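Long-range contacts in malonyl CoA reductase (malonate semialdehyde-forming) (Sulfolobus tokodaii, PDB 2EP5), which probably catalyses the NADP-dependent interconversion of malonyl-CoA and malonate semialdehyde, as a member of the aspartate-semialdehyde dehydrogenase family: residues Gly11-Val16 with Val35-Ser40; Val16-Val21 with Lys51-Gly56. All blocks are in the same frame, centred on the assembly; numbering follows the deposited sequence.

Contact 1: residues Gly11-Val16 with Val35-Ser40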
loop_
_atom_site.group_PDB
_atom_site.type_symbol
_atom_site.label_atom_id
_atom_site.label_comp_id
_atom_site.label_asym_id
_atom_site.label_seq_id
_atom_site.Cartn_x
_atom_site.Cartn_y
_atom_site.Cartn_z
ATOM N N GLY A 11 7.230 -26.147 14.778
ATOM C CA GLY A 11 7.186 -24.896 14.045
ATOM C C GLY A 11 5.951 -24.119 14.472
ATOM O O GLY A 11 5.095 -23.795 13.650
ATOM N N SER A 12 5.868 -23.827 15.769
ATOM C CA SER A 12 4.737 -23.118 16.360
ATOM C C SER A 12 4.926 -21.608 16.394
ATOM O O SER A 12 4.013 -20.869 16.750
ATOM C CB SER A 12 4.519 -23.608 17.791
ATOM O OG SER A 12 5.645 -23.303 18.605
ATOM N N THR A 13 6.115 -21.162 16.017
ATOM C CA THR A 13 6.474 -19.747 16.029
ATOM C C THR A 13 6.095 -18.958 14.771
ATOM O O THR A 13 5.867 -17.749 14.840
ATOM C CB THR A 13 7.992 -19.622 16.310
ATOM O OG1 THR A 13 8.216 -19.725 17.720
ATOM C CG2 THR A 13 8.552 -18.330 15.793
ATOM N N GLY A 14 6.024 -19.630 13.629
ATOM C CA GLY A 14 5.677 -18.938 12.399
ATOM C C GLY A 14 4.222 -18.511 12.327
ATOM O O GLY A 14 3.479 -18.655 13.300
ATOM N N MET A 15 3.807 -17.988 11.174
ATOM C CA MET A 15 2.427 -17.547 10.999
ATOM C C MET A 15 1.438 -18.699 11.103
ATOM O O MET A 15 0.458 -18.609 11.840
ATOM C CB MET A 15 2.241 -16.845 9.652
ATOM C CG MET A 15 2.750 -15.417 9.622
ATOM S SD MET A 15 2.288 -14.539 8.102
ATOM C CE MET A 15 0.626 -14.013 8.518
ATOM N N VAL A 16 1.681 -19.776 10.358
ATOM C CA VAL A 16 0.784 -20.929 10.403
ATOM C C VAL A 16 0.769 -21.508 11.814
ATOM O O VAL A 16 -0.274 -21.935 12.314
ATOM C CB VAL A 16 1.208 -22.019 9.397
ATOM C CG1 VAL A 16 0.453 -23.317 9.679
ATOM C CG2 VAL A 16 0.925 -21.537 7.974
ATOM N N VAL A 35 4.765 -27.208 22.426
ATOM C CA VAL A 35 5.051 -26.415 21.247
ATOM C C VAL A 35 6.554 -26.445 21.078
ATOM O O VAL A 35 7.307 -26.423 22.060
ATOM C CB VAL A 35 4.577 -24.949 21.400
ATOM C CG1 VAL A 35 3.067 -24.898 21.416
ATOM C CG2 VAL A 35 5.139 -24.347 22.679
ATOM N N SER A 36 6.983 -26.506 19.824
ATOM C CA SER A 36 8.392 -26.561 19.497
ATOM C C SER A 36 8.769 -25.393 18.609
ATOM O O SER A 36 7.928 -24.835 17.905
ATOM C CB SER A 36 8.694 -27.886 18.790
ATOM O OG SER A 36 10.064 -28.009 18.476
ATOM N N ALA A 37 10.042 -25.017 18.664
ATOM C CA ALA A 37 10.568 -23.919 17.869
ATOM C C ALA A 37 12.057 -24.172 17.687
ATOM O O ALA A 37 12.538 -25.281 17.946
ATOM C CB ALA A 37 10.339 -22.591 18.581
ATOM N N SER A 38 12.783 -23.147 17.253
ATOM C CA SER A 38 14.218 -23.268 17.034
ATOM C C SER A 38 14.930 -23.632 18.338
ATOM O O SER A 38 14.451 -23.314 19.431
ATOM C CB SER A 38 14.782 -21.960 16.473
ATOM O OG SER A 38 14.676 -20.913 17.423
ATOM N N PRO A 39 16.091 -24.300 18.228
ATOM C CA PRO A 39 16.938 -24.754 19.339
ATOM C C PRO A 39 17.206 -23.745 20.458
ATOM O O PRO A 39 17.047 -24.061 21.637
ATOM C CB PRO A 39 18.223 -25.183 18.635
ATOM C CG PRO A 39 17.708 -25.722 17.334
ATOM C CD PRO A 39 16.702 -24.660 16.935
ATOM N N SER A 40 17.628 -22.543 20.085
ATOM C CA SER A 40 17.934 -21.507 21.063
ATOM C C SER A 40 16.744 -21.086 21.921
ATOM O O SER A 40 16.923 -20.444 22.952
ATOM C CB SER A 40 18.510 -20.277 20.356
ATOM O OG SER A 40 17.624 -19.798 19.359
#

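Contact 2: residues Val16-Val21 with Lys51-Gly56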
loop_
_atom_site.group_PDB
_atom_site.type_symbol
_atom_site.label_atom_id
_atom_site.label_comp_id
_atom_site.label_asym_id
_atom_site.label_seq_id
_atom_site.Cartn_x
_atom_site.Cartn_y
_atom_site.Cartn_z
ATOM N N VAL A 16 1.681 -19.776 10.358
ATOM C CA VAL A 16 0.784 -20.929 10.403
ATOM C C VAL A 16 0.769 -21.508 11.814
ATOM O O VAL A 16 -0.274 -21.935 12.314
ATOM C CB VAL A 16 1.208 -22.019 9.397
ATOM C CG1 VAL A 16 0.453 -23.317 9.679
ATOM C CG2 VAL A 16 0.925 -21.537 7.974
ATOM N N GLY A 17 1.929 -21.495 12.457
ATOM C CA GLY A 17 2.024 -22.001 13.814
ATOM C C GLY A 17 1.167 -21.210 14.784
ATOM O O GLY A 17 0.441 -21.788 15.594
ATOM N N GLN A 18 1.238 -19.882 14.709
ATOM C CA GLN A 18 0.457 -19.045 15.611
ATOM C C GLN A 18 -1.032 -19.232 15.359
ATOM O O GLN A 18 -1.821 -19.238 16.298
ATOM C CB GLN A 18 0.867 -17.574 15.468
ATOM C CG GLN A 18 2.348 -17.338 15.795
ATOM C CD GLN A 18 2.724 -15.866 15.833
ATOM O OE1 GLN A 18 3.900 -15.507 15.699
ATOM N NE2 GLN A 18 1.730 -15.007 16.028
ATOM N N LYS A 19 -1.421 -19.395 14.098
ATOM C CA LYS A 19 -2.829 -19.628 13.771
ATOM C C LYS A 19 -3.299 -20.908 14.471
ATOM O O LYS A 19 -4.357 -20.940 15.094
ATOM C CB LYS A 19 -3.018 -19.809 12.262
ATOM C CG LYS A 19 -3.455 -18.561 11.528
ATOM C CD LYS A 19 -4.891 -18.171 11.865
ATOM C CE LYS A 19 -5.181 -16.764 11.363
ATOM N NZ LYS A 19 -6.570 -16.324 11.664
ATOM N N MET A 20 -2.502 -21.964 14.354
ATOM C CA MET A 20 -2.849 -23.239 14.962
ATOM C C MET A 20 -2.911 -23.132 16.482
ATOM O O MET A 20 -3.828 -23.655 17.111
ATOM C CB MET A 20 -1.843 -24.312 14.533
ATOM C CG MET A 20 -1.897 -24.606 13.046
ATOM S SD MET A 20 -0.689 -25.803 12.495
ATOM C CE MET A 20 -1.517 -27.335 12.896
ATOM N N VAL A 21 -1.930 -22.458 17.070
ATOM C CA VAL A 21 -1.913 -22.282 18.512
ATOM C C VAL A 21 -3.213 -21.609 18.936
ATOM O O VAL A 21 -3.834 -22.013 19.919
ATOM C CB VAL A 21 -0.717 -21.416 18.960
ATOM C CG1 VAL A 21 -0.917 -20.935 20.396
ATOM C CG2 VAL A 21 0.565 -22.228 18.880
ATOM N N LYS A 51 6.984 -14.056 18.623
ATOM C CA LYS A 51 6.727 -12.664 18.293
ATOM C C LYS A 51 5.285 -12.738 17.803
ATOM O O LYS A 51 5.033 -12.914 16.608
ATOM C CB LYS A 51 7.650 -12.212 17.161
ATOM C CG LYS A 51 8.799 -11.316 17.586
ATOM C CD LYS A 51 8.329 -9.870 17.772
ATOM C CE LYS A 51 9.518 -8.918 17.901
ATOM N NZ LYS A 51 9.117 -7.486 18.023
ATOM N N TRP A 52 4.348 -12.635 18.742
ATOM C CA TRP A 52 2.928 -12.730 18.434
ATOM C C TRP A 52 2.530 -11.834 17.271
ATOM O O TRP A 52 2.779 -10.625 17.263
ATOM C CB TRP A 52 2.094 -12.399 19.669
ATOM C CG TRP A 52 0.696 -12.918 19.605
ATOM C CD1 TRP A 52 -0.446 -12.201 19.786
ATOM C CD2 TRP A 52 0.288 -14.278 19.402
ATOM N NE1 TRP A 52 -1.545 -13.026 19.715
ATOM C CE2 TRP A 52 -1.123 -14.307 19.479
ATOM C CE3 TRP A 52 0.975 -15.475 19.163
ATOM C CZ2 TRP A 52 -1.861 -15.488 19.324
ATOM C CZ3 TRP A 52 0.239 -16.651 19.010
ATOM C CH2 TRP A 52 -1.163 -16.648 19.091
ATOM N N ILE A 53 1.889 -12.456 16.290
ATOM C CA ILE A 53 1.470 -11.774 15.084
ATOM C C ILE A 53 -0.031 -11.896 14.870
ATOM O O ILE A 53 -0.599 -11.204 14.032
ATOM C CB ILE A 53 2.246 -12.366 13.877
ATOM C CG1 ILE A 53 3.027 -11.253 13.190
ATOM C CG2 ILE A 53 1.309 -13.137 12.943
ATOM C CD1 ILE A 53 4.046 -10.591 14.083
ATOM N N GLU A 54 -0.665 -12.778 15.635
ATOM C CA GLU A 54 -2.104 -12.999 15.537
ATOM C C GLU A 54 -2.910 -11.911 16.231
ATOM O O GLU A 54 -2.357 -11.000 16.848
ATOM C CB GLU A 54 -2.482 -14.349 16.154
ATOM C CG GLU A 54 -2.218 -15.559 15.276
ATOM C CD GLU A 54 -3.072 -15.580 14.021
ATOM O OE1 GLU A 54 -4.301 -15.382 14.124
ATOM O OE2 GLU A 54 -2.513 -15.807 12.929
ATOM N N GLN A 55 -4.230 -12.031 16.130
ATOM C CA GLN A 55 -5.157 -11.092 16.745
ATOM C C GLN A 55 -5.194 -11.264 18.257
ATOM O O GLN A 55 -5.265 -12.387 18.762
ATOM C CB GLN A 55 -6.567 -11.293 16.165
ATOM C CG GLN A 55 -7.729 -10.839 17.067
ATOM C CD GLN A 55 -8.195 -11.916 18.055
ATOM O OE1 GLN A 55 -8.668 -12.985 17.654
ATOM N NE2 GLN A 55 -8.065 -11.633 19.350
ATOM N N GLY A 56 -5.139 -10.143 18.968
ATOM C CA GLY A 56 -5.193 -10.169 20.417
ATOM C C GLY A 56 -3.936 -10.639 21.122
ATOM O O GLY A 56 -2.835 -10.571 20.577
#

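Contact 1: residues Gly11-Val16 with Val35-Ser40
Ser36 O accepts two hydrogen bonds, both from Ser12. Ser12 N donates to Ser36 O at 3.1 Å. That bond is nearly straight, with an N-H...O angle of 169°, and it arrives nearly along the C=O axis. Ser12 OG makes the second bond, 2.8 Å from Ser36 O. Its hydroxyl comes from above the carbonyl plane. Ser12 OG sits between its own backbone N and carbonyl carbon (chi1 63°), so amide and hydroxyl of one residue can grip the same oxygen. The same rotamer lays OG against the side chain of Val35, 3.4 Å from Val35 CB. Further along, Thr13 OG1 rests beside the methyl of Ala37, at 3.7 Å from Ala37 CB. This buried Thr13 hydroxyl has no polar partner in the model. Gly11 approaches through its backbone, which has a positive phi that favours glycine. Gly11, Gly14 and Gly17 form the GxxGxxG pattern of a Rossmann dinucleotide-binding loop, and Gly14 is the N-cap of the helix that follows. Ser36 OG turns elsewhere, to Val68 O. The contact lies within the first beta-alpha-beta unit. It ties the turn between strand 5-10 and helix 15-24 to the end of strand 30-36, which runs parallel between strands 5-10 and 67-68.

Contact 2: residues Val16-Val21 with Lys51-Gly56
The amide of Gln18 lies almost parallel to the indole of Trp52, tilted by only 7°, and the two side chains run antiparallel past one another. Gln18 leaves the helix with CG beside its own backbone N and is extended beyond it (chi2 -173°). Its aliphatic part runs along the six-membered ring, with Gln18 CG 3.9 Å from Trp52 CZ3. The amide group then reaches the loop backbone, and Gln18 CD stands 3.5 Å from Ile53 N. An alanine here would remove CG and the amide along the indole, and would probably loosen the loop against the helix. Glu54 CB lies 3.3 Å above the plane of the Trp52 ring, toward its rim. Glu54 CG also meets the Gln18 side chain, 3.7 Å from Gln18 CB. The helix is the one that follows the glycine-rich turn of the Rossmann fold, and residues 51-56 belong to the irregular loop between helices 46-49 and 60-63. The chain of Lys19 runs crosswise to that of Glu54. Glu54 OE2 touches the lysine chain, 3.2 Å from Lys19 CG, and Lys19 NZ forms a salt bridge with Glu54 OE1 at 3.5 Å. Glu54 OE1 also pairs with Lys22 NZ. Two lysines near one carboxylate would probably favour its charged form. Val21 CG1 packs loosely on Trp52 CH2, 4.5 Å away.

How the contacts relate
The centres of contacts 1 and 2 are about 11 Å apart, and both use helix 15-24, with Val16 in common. Contact 1 fixes the turn before the helix to strand 30-36; contact 2 packs the helix's own residues on the loop 51-56. They meet where Ser12 O comes within 4.0 Å of Gln18 CG. Tyr46 joins them further: its OH is hydrogen-bonded to Ser12 O, and its side chain touches Gln18, Val21 and Trp52. The glycine-rich turn is consistent with NADP binding in this domain. The Lys19 side chain is about 11 Å from that of Cys151, the predicted acyl-thioester nucleophile, whereas contact 1 lies away from the predicted catalytic residues.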